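Local structure of lipid-transfer protein (Thermomonospora curvata, 6OK1) at residues Ile13-Glu17 with Leu29-Ala33; Ala33-Ile38 with Gly221-Val225; Ala149-Ala153 with Ile205-Leu209; Leu212-Ser218 with Gln339-Ile345. The protein is of unknown function but belongs to the thiolase superfamily, whose members share a layered fold of helices packed on beta sheet. All blocks are in the same frame, centred on the assembly; numbering follows the deposited sequence.

Contact 1. Residues Ile13-Glu17 with Leu29-Ala33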
loop_
_atom_site.group_PDB
_atom_site.type_symbol
_atom_site.label_atom_id
_atom_site.label_comp_id
_atom_site.label_asym_id
_atom_site.label_seq_id
_atom_site.Cartn_x
_atom_site.Cartn_y
_atom_site.Cartn_z
ATOM N N ILE A 13 16.163 10.285 13.666
ATOM C CA ILE A 13 15.274 9.290 14.245
ATOM C C ILE A 13 14.384 9.977 15.275
ATOM O O ILE A 13 14.793 10.911 15.974
ATOM C CB ILE A 13 16.042 8.104 14.878
ATOM C CG1 ILE A 13 16.904 8.578 16.058
ATOM C CG2 ILE A 13 16.892 7.414 13.804
ATOM C CD1 ILE A 13 17.666 7.463 16.743
ATOM N N GLY A 14 13.152 9.499 15.369
ATOM C CA GLY A 14 12.204 10.062 16.304
ATOM C C GLY A 14 11.182 9.032 16.696
ATOM O O GLY A 14 10.738 8.232 15.866
ATOM N N ALA A 15 10.795 9.043 17.961
ATOM C CA ALA A 15 9.845 8.061 18.463
ATOM C C ALA A 15 9.001 8.682 19.563
ATOM O O ALA A 15 9.429 9.624 20.240
ATOM C CB ALA A 15 10.569 6.824 19.004
ATOM N N THR A 16 7.782 8.170 19.701
ATOM C CA THR A 16 7.001 8.385 20.902
ATOM C C THR A 16 7.533 7.445 21.962
ATOM O O THR A 16 8.373 6.582 21.686
ATOM C CB THR A 16 5.507 8.109 20.670
ATOM O OG1 THR A 16 5.294 6.707 20.446
ATOM C CG2 THR A 16 5.005 8.895 19.481
ATOM N N GLU A 17 7.013 7.580 23.176
ATOM C CA GLU A 17 7.169 6.502 24.129
ATOM C C GLU A 17 6.451 5.273 23.591
ATOM O O GLU A 17 5.441 5.382 22.885
ATOM C CB GLU A 17 6.623 6.907 25.510
ATOM C CG GLU A 17 5.141 6.647 25.729
ATOM C CD GLU A 17 4.227 7.583 24.938
ATOM O OE1 GLU A 17 4.727 8.597 24.401
ATOM O OE2 GLU A 17 3.002 7.297 24.876
ATOM N N LEU A 29 0.245 9.909 17.214
ATOM C CA LEU A 29 1.532 9.254 17.409
ATOM C C LEU A 29 2.426 9.423 16.182
ATOM O O LEU A 29 3.633 9.636 16.313
ATOM C CB LEU A 29 1.322 7.772 17.699
ATOM C CG LEU A 29 0.531 7.412 18.969
ATOM C CD1 LEU A 29 0.292 5.922 19.023
ATOM C CD2 LEU A 29 1.316 7.871 20.213
ATOM N N ALA A 30 1.858 9.240 14.986
ATOM C CA ALA A 30 2.629 9.409 13.762
ATOM C C ALA A 30 3.178 10.812 13.673
ATOM O O ALA A 30 4.356 11.006 13.379
ATOM C CB ALA A 30 1.774 9.096 12.544
ATOM N N CYS A 31 2.336 11.808 13.948
ATOM C CA CYS A 31 2.799 13.188 13.866
ATOM C C CYS A 31 3.891 13.467 14.889
ATOM O O CYS A 31 4.883 14.139 14.576
ATOM C CB CYS A 31 1.626 14.139 14.058
ATOM S SG CYS A 31 0.478 14.104 12.693
ATOM N N GLU A 32 3.744 12.959 16.110
ATOM C CA GLU A 32 4.786 13.179 17.111
ATOM C C GLU A 32 6.117 12.583 16.663
ATOM O O GLU A 32 7.160 13.238 16.749
ATOM C CB GLU A 32 4.383 12.606 18.468
ATOM C CG GLU A 32 3.300 13.393 19.163
ATOM C CD GLU A 32 2.889 12.788 20.491
ATOM O OE1 GLU A 32 3.698 12.040 21.092
ATOM O OE2 GLU A 32 1.755 13.072 20.933
ATOM N N ALA A 33 6.105 11.329 16.217
ATOM C CA ALA A 33 7.349 10.668 15.823
ATOM C C ALA A 33 7.984 11.368 14.626
ATOM O O ALA A 33 9.204 11.575 14.583
ATOM C CB ALA A 33 7.057 9.188 15.509
#
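A15, at the end of strand 8-15, and A33 of helix 26-40 have the nearest pair of CA atoms, 4.5 Å apart, and no hydrogen bond joins the two segments. One residue back, G14 has no side chain to hold the helix off, and its CA lies 3.8 Å from A33 O. Beyond the strand end, T16 has the most surface buried. Its methyl CG2 reaches to the helix backbone, 3.5 Å from L29 O, and also touches L29 CD2 at 3.9 Å and E32 OE1 at 3.8 Å; both of those side chains cross T16 at about a right angle. A chi1 of 68° sets T16 OG1 between the backbone N and the carbonyl carbon and turns CG2, anti to the carbonyl carbon, toward the helix. T16 OG1 donates to E17 O at 2.8 Å, from above the carbonyl plane, and accepts from G221 N. The carboxylates of E17 and E32 come fairly near each other, OE1 to OE1 4.9 Å, but R24 forms a salt bridge with each and would offset their repulsion. This is a strand-loop-helix unit of the thiolase N-terminal domain, its helix folded back over the sheet that carries strand 8-15.

Contact 2. Residues Ala33-Ile38 with Gly221-Val225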
loop_
_atom_site.group_PDB
_atom_site.type_symbol
_atom_site.label_atom_id
_atom_site.label_comp_id
_atom_site.label_asym_id
_atom_site.label_seq_id
_atom_site.Cartn_x
_atom_site.Cartn_y
_atom_site.Cartn_z
ATOM N N ALA A 33 6.105 11.329 16.217
ATOM C CA ALA A 33 7.349 10.668 15.823
ATOM C C ALA A 33 7.984 11.368 14.626
ATOM O O ALA A 33 9.204 11.575 14.583
ATOM C CB ALA A 33 7.057 9.188 15.509
ATOM N N VAL A 34 7.163 11.761 13.654
ATOM C CA VAL A 34 7.667 12.405 12.447
ATOM C C VAL A 34 8.315 13.742 12.785
ATOM O O VAL A 34 9.430 14.035 12.343
ATOM C CB VAL A 34 6.527 12.576 11.437
ATOM C CG1 VAL A 34 6.868 13.557 10.352
ATOM C CG2 VAL A 34 6.159 11.210 10.836
ATOM N N LEU A 35 7.622 14.582 13.560
ATOM C CA LEU A 35 8.229 15.853 13.971
ATOM C C LEU A 35 9.506 15.635 14.775
ATOM O O LEU A 35 10.468 16.407 14.641
ATOM C CB LEU A 35 7.224 16.682 14.777
ATOM C CG LEU A 35 6.106 17.291 13.915
ATOM C CD1 LEU A 35 5.081 18.008 14.789
ATOM C CD2 LEU A 35 6.648 18.267 12.862
ATOM N N ALA A 36 9.528 14.615 15.636
ATOM C CA ALA A 36 10.719 14.353 16.439
ATOM C C ALA A 36 11.895 13.965 15.556
ATOM O O ALA A 36 13.021 14.421 15.781
ATOM C CB ALA A 36 10.431 13.268 17.478
ATOM N N ALA A 37 11.649 13.147 14.522
ATOM C CA ALA A 37 12.727 12.718 13.628
ATOM C C ALA A 37 13.243 13.889 12.795
ATOM O O ALA A 37 14.457 14.049 12.612
ATOM C CB ALA A 37 12.246 11.587 12.717
ATOM N N ILE A 38 12.330 14.738 12.331
ATOM C CA ILE A 38 12.696 15.920 11.564
ATOM C C ILE A 38 13.595 16.824 12.402
ATOM O O ILE A 38 14.649 17.287 11.945
ATOM C CB ILE A 38 11.419 16.648 11.103
ATOM C CG1 ILE A 38 10.677 15.807 10.041
ATOM C CG2 ILE A 38 11.731 18.039 10.565
ATOM C CD1 ILE A 38 9.248 16.266 9.725
ATOM N N GLY A 221 4.824 5.121 18.064
ATOM C CA GLY A 221 5.198 5.543 16.711
ATOM C C GLY A 221 6.697 5.714 16.577
ATOM O O GLY A 221 7.394 6.055 17.534
ATOM N N GLN A 222 7.195 5.442 15.361
ATOM C CA GLN A 222 8.612 5.530 15.029
ATOM C C GLN A 222 8.757 6.176 13.660
ATOM O O GLN A 222 8.038 5.811 12.721
ATOM C CB GLN A 222 9.270 4.148 15.012
ATOM C CG GLN A 222 10.718 4.133 14.593
ATOM C CD GLN A 222 11.648 4.618 15.695
ATOM O OE1 GLN A 222 11.752 3.995 16.755
ATOM N NE2 GLN A 222 12.363 5.703 15.424
ATOM N N ALA A 223 9.718 7.102 13.535
ATOM C CA ALA A 223 9.973 7.772 12.264
ATOM C C ALA A 223 11.470 7.882 12.028
ATOM O O ALA A 223 12.270 7.803 12.955
ATOM C CB ALA A 223 9.343 9.173 12.211
ATOM N N LEU A 224 11.833 7.997 10.749
ATOM C CA LEU A 224 13.220 8.012 10.285
ATOM C C LEU A 224 13.312 9.011 9.140
ATOM O O LEU A 224 12.474 8.966 8.241
ATOM C CB LEU A 224 13.657 6.632 9.774
ATOM C CG LEU A 224 13.371 5.417 10.660
ATOM C CD1 LEU A 224 13.427 4.147 9.866
ATOM C CD2 LEU A 224 14.359 5.327 11.816
ATOM N N VAL A 225 14.338 9.877 9.150
ATOM C CA VAL A 225 14.552 10.890 8.113
ATOM C C VAL A 225 15.714 10.462 7.224
ATOM O O VAL A 225 16.827 10.232 7.708
ATOM C CB VAL A 225 14.840 12.272 8.728
ATOM C CG1 VAL A 225 15.214 13.268 7.644
ATOM C CG2 VAL A 225 13.619 12.762 9.467
#
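The methyl of A223 points toward helix 26-40 and fits against the turn that runs from A33 to A37. CB of A223 lies 3.4 Å from A33 O and 3.6 Å from V34 CA, while A37 CB, one turn on from A33, touches A223 CB at 3.8 Å. A33 meets the strand two residues earlier, its CB against the carbonyl carbon of G221 at 3.7 Å. V225 takes the far end: chi1 174° sets CG1 anti to the backbone N and CG2 anti to the carbonyl carbon, and V225 CG2 meets A37 O at 3.5 Å and A37 CB at 3.7 Å. Because alanine and glycine supply most of this surface, the axes of the short segments approach to 6.8 Å, with their directions 34° apart, a close version of the helix-on-sheet layering of the thiolase fold. Q222 and L224 point the opposite way, where helix 348-359 covers them; Q222 NE2 turns back along its own strand to donate to A223 O (3.2 Å, N-H...O angle 161°), with that oxygen in its amide plane. On the flank of the helix, V34 and I38 both lean on V106 of strand 104-112; V34 also touches I70 and I38 touches V48, two of the residues at the sodium site.

Contact 3. Residues Ala149-Ala153 with Ile205-Leu209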
loop_
_atom_site.group_PDB
_atom_site.type_symbol
_atom_site.label_atom_id
_atom_site.label_comp_id
_atom_site.label_asym_id
_atom_site.label_seq_id
_atom_site.Cartn_x
_atom_site.Cartn_y
_atom_site.Cartn_z
ATOM N N ALA A 149 1.719 -16.700 15.929
ATOM C CA ALA A 149 2.533 -17.644 16.679
ATOM C C ALA A 149 2.410 -19.047 16.105
ATOM O O ALA A 149 3.411 -19.770 15.994
ATOM C CB ALA A 149 2.121 -17.660 18.140
ATOM N N GLN A 150 1.195 -19.454 15.749
ATOM C CA GLN A 150 1.010 -20.789 15.189
ATOM C C GLN A 150 1.646 -20.885 13.815
ATOM O O GLN A 150 2.238 -21.914 13.463
ATOM C CB GLN A 150 -0.473 -21.111 15.108
ATOM C CG GLN A 150 -1.147 -21.221 16.492
ATOM C CD GLN A 150 -2.653 -21.103 16.436
ATOM O OE1 GLN A 150 -3.237 -20.750 15.396
ATOM N NE2 GLN A 150 -3.306 -21.384 17.571
ATOM N N TRP A 151 1.526 -19.820 13.017
ATOM C CA TRP A 151 2.133 -19.856 11.693
ATOM C C TRP A 151 3.640 -20.039 11.795
ATOM O O TRP A 151 4.227 -20.781 11.004
ATOM C CB TRP A 151 1.771 -18.586 10.892
ATOM C CG TRP A 151 0.331 -18.436 10.680
ATOM C CD1 TRP A 151 -0.577 -19.429 10.590
ATOM C CD2 TRP A 151 -0.413 -17.198 10.601
ATOM N NE1 TRP A 151 -1.851 -18.898 10.459
ATOM C CE2 TRP A 151 -1.768 -17.537 10.450
ATOM C CE3 TRP A 151 -0.049 -15.843 10.637
ATOM C CZ2 TRP A 151 -2.770 -16.585 10.350
ATOM C CZ3 TRP A 151 -1.040 -14.891 10.525
ATOM C CH2 TRP A 151 -2.391 -15.270 10.397
ATOM N N VAL A 152 4.276 -19.377 12.772
ATOM C CA VAL A 152 5.713 -19.491 12.983
ATOM C C VAL A 152 6.048 -20.858 13.552
ATOM O O VAL A 152 7.069 -21.467 13.199
ATOM C CB VAL A 152 6.217 -18.358 13.907
ATOM C CG1 VAL A 152 7.675 -18.600 14.345
ATOM C CG2 VAL A 152 6.104 -16.987 13.202
ATOM N N ALA A 153 5.196 -21.360 14.443
ATOM C CA ALA A 153 5.464 -22.637 15.098
ATOM C C ALA A 153 5.570 -23.763 14.094
ATOM O O ALA A 153 6.362 -24.694 14.290
ATOM C CB ALA A 153 4.379 -22.928 16.108
ATOM N N ILE A 205 2.319 -21.586 24.414
ATOM C CA ILE A 205 1.323 -20.913 23.592
ATOM C C ILE A 205 0.942 -21.907 22.496
ATOM O O ILE A 205 -0.185 -22.427 22.457
ATOM C CB ILE A 205 1.880 -19.586 23.047
ATOM C CG1 ILE A 205 2.191 -18.621 24.204
ATOM C CG2 ILE A 205 0.915 -18.932 22.063
ATOM C CD1 ILE A 205 0.983 -18.309 25.074
ATOM N N VAL A 206 1.895 -22.208 21.624
ATOM C CA VAL A 206 1.730 -23.219 20.584
ATOM C C VAL A 206 3.076 -23.905 20.421
ATOM O O VAL A 206 4.071 -23.253 20.075
ATOM C CB VAL A 206 1.245 -22.611 19.253
ATOM C CG1 VAL A 206 2.020 -21.338 18.875
ATOM C CG2 VAL A 206 1.326 -23.638 18.123
ATOM N N GLU A 207 3.128 -25.202 20.721
ATOM C CA GLU A 207 4.407 -25.883 20.680
ATOM C C GLU A 207 5.001 -25.707 19.289
ATOM O O GLU A 207 4.284 -25.892 18.294
ATOM C CB GLU A 207 4.270 -27.375 20.996
ATOM C CG GLU A 207 3.724 -27.648 22.403
ATOM C CD GLU A 207 3.688 -29.142 22.733
ATOM O OE1 GLU A 207 4.678 -29.842 22.444
ATOM O OE2 GLU A 207 2.660 -29.620 23.235
ATOM N N PRO A 208 6.300 -25.398 19.172
ATOM C CA PRO A 208 7.319 -25.373 20.243
ATOM C C PRO A 208 7.602 -24.005 20.859
ATOM O O PRO A 208 8.727 -23.768 21.314
ATOM C CB PRO A 208 8.558 -25.879 19.517
ATOM C CG PRO A 208 8.409 -25.258 18.136
ATOM C CD PRO A 208 6.936 -25.377 17.837
ATOM N N LEU A 209 6.625 -23.107 20.848
ATOM C CA LEU A 209 6.808 -21.740 21.342
ATOM C C LEU A 209 6.198 -21.583 22.734
ATOM O O LEU A 209 4.996 -21.803 22.924
ATOM C CB LEU A 209 6.175 -20.717 20.393
ATOM C CG LEU A 209 6.971 -20.366 19.137
ATOM C CD1 LEU A 209 7.225 -21.561 18.262
ATOM C CD2 LEU A 209 6.233 -19.297 18.356
HETATM O O HOH W 1 -2.030 -21.248 20.380
#
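V206 and A153 meet at the tight centre of this contact, CG2 of the valine 3.7 Å from CB of the alanine. The valine uses both of its methyls: CG2, anti to the backbone N, also presses on Q150 CG at 3.8 Å, while CG1, lodged between the backbone N and the carbonyl carbon (chi1 46°), rests against A149 O at 3.6 Å. L209 straddles the same helical turn from further along, with CD1 on A153 CA at 3.8 Å and CD2 on A149 O at 3.7 Å. Between these two residues the chain folds back on itself. L209 O receives the N-H of I205 and, weakly, that of V206, a classic beta bulge; the peptide bond before P208 is cis, and the proline ring is brought alongside A153, P208 CD to A153 CB 3.9 Å.

The looser side is toward I205 and Q150. There the isoleucine only grazes A149 through CG2, the rest of its chain turns from the helix, and a water takes over as the link, accepting from Q150 NE2 and donating to I205 O at 3.0 Å. Q150 OE1 is held by the backbone N atoms of N146 and T147, which helps to fix the amide. The side chain of E207 starts away from helix 148-163, although its carbonyl oxygen touches A153 CB; with V206 it pairs in an antiparallel ladder with a strand of a neighbouring subunit. The grip is apolar, methyl and methylene groups set against the alanines and backbone of the helix, so it depends on close fit and burial rather than direct hydrogen bonds, and water carries the polar link.

Contact 4. Residues Leu212-Ser218 with Gln339-Ile345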
loop_
_atom_site.group_PDB
_atom_site.type_symbol
_atom_site.label_atom_id
_atom_site.label_comp_id
_atom_site.label_asym_id
_atom_site.label_seq_id
_atom_site.Cartn_x
_atom_site.Cartn_y
_atom_site.Cartn_z
ATOM N N LEU A 212 7.379 -16.828 26.474
ATOM C CA LEU A 212 8.509 -15.924 26.350
ATOM C C LEU A 212 9.239 -16.025 25.000
ATOM O O LEU A 212 10.217 -15.305 24.804
ATOM C CB LEU A 212 9.487 -16.141 27.530
ATOM C CG LEU A 212 9.002 -15.477 28.817
ATOM C CD1 LEU A 212 9.839 -15.931 29.984
ATOM C CD2 LEU A 212 9.053 -13.962 28.696
ATOM N N ASP A 213 8.750 -16.842 24.044
ATOM C CA ASP A 213 9.207 -16.779 22.651
ATOM C C ASP A 213 8.451 -15.744 21.836
ATOM O O ASP A 213 8.809 -15.513 20.672
ATOM C CB ASP A 213 9.033 -18.142 21.970
ATOM C CG ASP A 213 9.991 -19.158 22.502
ATOM O OD1 ASP A 213 11.185 -18.824 22.537
ATOM O OD2 ASP A 213 9.541 -20.253 22.898
ATOM N N CYS A 214 7.426 -15.124 22.417
ATOM C CA CYS A 214 6.474 -14.290 21.698
ATOM C C CYS A 214 6.528 -12.869 22.223
ATOM O O CYS A 214 6.483 -12.665 23.434
ATOM C CB CYS A 214 5.044 -14.800 21.867
ATOM S SG CYS A 214 4.824 -16.516 21.425
ATOM N N CYS A 215 6.571 -11.893 21.318
ATOM C CA CYS A 215 6.557 -10.507 21.778
ATOM C C CYS A 215 5.115 -10.066 22.081
ATOM O O CYS A 215 4.137 -10.662 21.630
ATOM C CB CYS A 215 7.230 -9.570 20.752
ATOM S SG CYS A 215 6.226 -9.198 19.328
ATOM N N GLN A 216 4.990 -9.033 22.898
ATOM C CA GLN A 216 3.682 -8.452 23.184
ATOM C C GLN A 216 3.418 -7.307 22.211
ATOM O O GLN A 216 4.332 -6.774 21.576
ATOM C CB GLN A 216 3.622 -7.910 24.615
ATOM C CG GLN A 216 3.840 -8.925 25.751
ATOM C CD GLN A 216 3.567 -8.309 27.132
ATOM O OE1 GLN A 216 3.100 -7.179 27.235
ATOM N NE2 GLN A 216 3.861 -9.053 28.188
ATOM N N GLU A 217 2.155 -6.921 22.110
ATOM C CA GLU A 217 1.817 -5.784 21.276
ATOM C C GLU A 217 2.112 -4.463 21.992
ATOM O O GLU A 217 2.216 -4.390 23.224
ATOM C CB GLU A 217 0.350 -5.846 20.883
ATOM C CG GLU A 217 -0.021 -7.181 20.227
ATOM C CD GLU A 217 -1.407 -7.211 19.683
ATOM O OE1 GLU A 217 -2.355 -7.053 20.483
ATOM O OE2 GLU A 217 -1.541 -7.392 18.450
ATOM N N SER A 218 2.224 -3.401 21.185
ATOM C CA SER A 218 2.648 -2.095 21.649
ATOM C C SER A 218 1.781 -0.996 21.055
ATOM O O SER A 218 1.204 -1.142 19.973
ATOM C CB SER A 218 4.096 -1.799 21.258
ATOM O OG SER A 218 5.007 -2.772 21.748
ATOM N N GLN A 339 12.261 -6.605 19.121
ATOM C CA GLN A 339 10.816 -6.500 19.206
ATOM C C GLN A 339 10.326 -7.166 20.483
ATOM O O GLN A 339 9.302 -6.763 21.049
ATOM C CB GLN A 339 10.145 -7.155 17.994
ATOM C CG GLN A 339 10.617 -6.607 16.664
ATOM C CD GLN A 339 10.253 -5.163 16.488
ATOM O OE1 GLN A 339 9.099 -4.839 16.241
ATOM N NE2 GLN A 339 11.239 -4.286 16.605
ATOM N N LEU A 340 11.047 -8.207 20.923
ATOM C CA LEU A 340 10.634 -9.013 22.072
ATOM C C LEU A 340 10.815 -8.255 23.384
ATOM O O LEU A 340 9.976 -8.363 24.290
ATOM C CB LEU A 340 11.448 -10.309 22.108
ATOM C CG LEU A 340 10.945 -11.380 23.055
ATOM C CD1 LEU A 340 9.951 -12.268 22.360
ATOM C CD2 LEU A 340 12.096 -12.194 23.606
ATOM N N GLY A 341 11.889 -7.479 23.495
ATOM C CA GLY A 341 12.275 -6.818 24.734
ATOM C C GLY A 341 12.022 -5.322 24.804
ATOM O O GLY A 341 11.756 -4.791 25.883
ATOM N N GLU A 342 12.136 -4.610 23.679
ATOM C CA GLU A 342 11.906 -3.159 23.693
ATOM C C GLU A 342 10.442 -2.869 23.380
ATOM O O GLU A 342 9.704 -2.364 24.230
ATOM C CB GLU A 342 12.830 -2.435 22.708
ATOM C CG GLU A 342 12.550 -0.927 22.691
ATOM C CD GLU A 342 13.456 -0.149 21.770
ATOM O OE1 GLU A 342 13.196 -0.176 20.564
ATOM O OE2 GLU A 342 14.403 0.506 22.242
ATOM N N ALA A 343 10.007 -3.193 22.164
ATOM C CA ALA A 343 8.681 -2.827 21.702
ATOM C C ALA A 343 8.474 -3.423 20.322
ATOM O O ALA A 343 9.431 -3.549 19.549
ATOM C CB ALA A 343 8.499 -1.306 21.620
ATOM N N TYR A 344 7.222 -3.748 20.018
ATOM C CA TYR A 344 6.835 -4.305 18.718
ATOM C C TYR A 344 6.286 -3.171 17.853
ATOM O O TYR A 344 5.079 -2.968 17.743
ATOM C CB TYR A 344 5.804 -5.408 18.914
ATOM C CG TYR A 344 5.413 -6.216 17.691
ATOM C CD1 TYR A 344 6.306 -6.462 16.649
ATOM C CD2 TYR A 344 4.143 -6.752 17.604
ATOM C CE1 TYR A 344 5.915 -7.238 15.542
ATOM C CE2 TYR A 344 3.750 -7.524 16.521
ATOM C CZ TYR A 344 4.650 -7.764 15.497
ATOM O OH TYR A 344 4.255 -8.543 14.437
ATOM N N ILE A 345 7.197 -2.414 17.226
ATOM C CA ILE A 345 6.785 -1.404 16.260
ATOM C C ILE A 345 7.076 -1.936 14.854
ATOM O O ILE A 345 7.561 -1.213 13.970
ATOM C CB ILE A 345 7.475 -0.056 16.522
ATOM C CG1 ILE A 345 7.526 0.236 18.036
ATOM C CG2 ILE A 345 6.728 1.035 15.784
ATOM C CD1 ILE A 345 6.142 0.367 18.716
HETATM O O HOH W 2 6.900 -5.859 22.587
HETATM O O HOH W 3 7.307 -8.700 24.592
HETATM O O HOH W 4 2.459 -4.048 18.408
#
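C215, L340 and Y344 bury the most surface here, and C215 touches both of the others. Its sulfur lies over one face of the Y344 ring, SG to ring centroid 3.7 Å and 20° off the normal, a Cys sulfur-aromatic contact displaced toward CG and CD2. SG reaches the ring from the position between the backbone N and the carbonyl carbon (chi1 77°), while C215 CB sits 3.5 Å from Q339 O. L340 CD1 sits over the face of the C214-C215 peptide, 3.5 Å from C214 C, and L340 CD2 touches L212 O at 3.8 Å. The cysteine and its neighbours belong to the loop leading into strand 219-228 of the thiolase N-terminal domain, and L340 and Y344 to the C-terminal one, so this is a seam between the two halves of the fold. S218 supplies its direct hydrogen bond, Y344 N donating to S218 OG (3.0 Å, N-H...O angle 161°). Three waters bridge backbone to backbone: Q216 O to Q339 O, Q216 N to L340 O, and S218 N to Y344 O. Y344 CB lies 3.3 Å from Q216 O, and the Y344 ring also meets that of H346.

Overall arrangement
From the N terminus, contact 1 closes first, a short loop that brings helix 26-40 back onto strand 8-15. Contact 2 opens at A33, which it shares with contact 1, and closes only at strand 219-228, the neighbour of 8-15 in the sheet, so one helix packs on two adjacent strands. Within that long excursion lies contact 3, which closes the loop from helix 148-163 to the bend at 205-209, on the other side of the chain's centre and about 34 Å from contact 2 between centres. Contact 4 starts just after it, P208 and D213 touching, and runs on to 339-345; it therefore crosses contact 2, and Q222 packs on I345 where they meet.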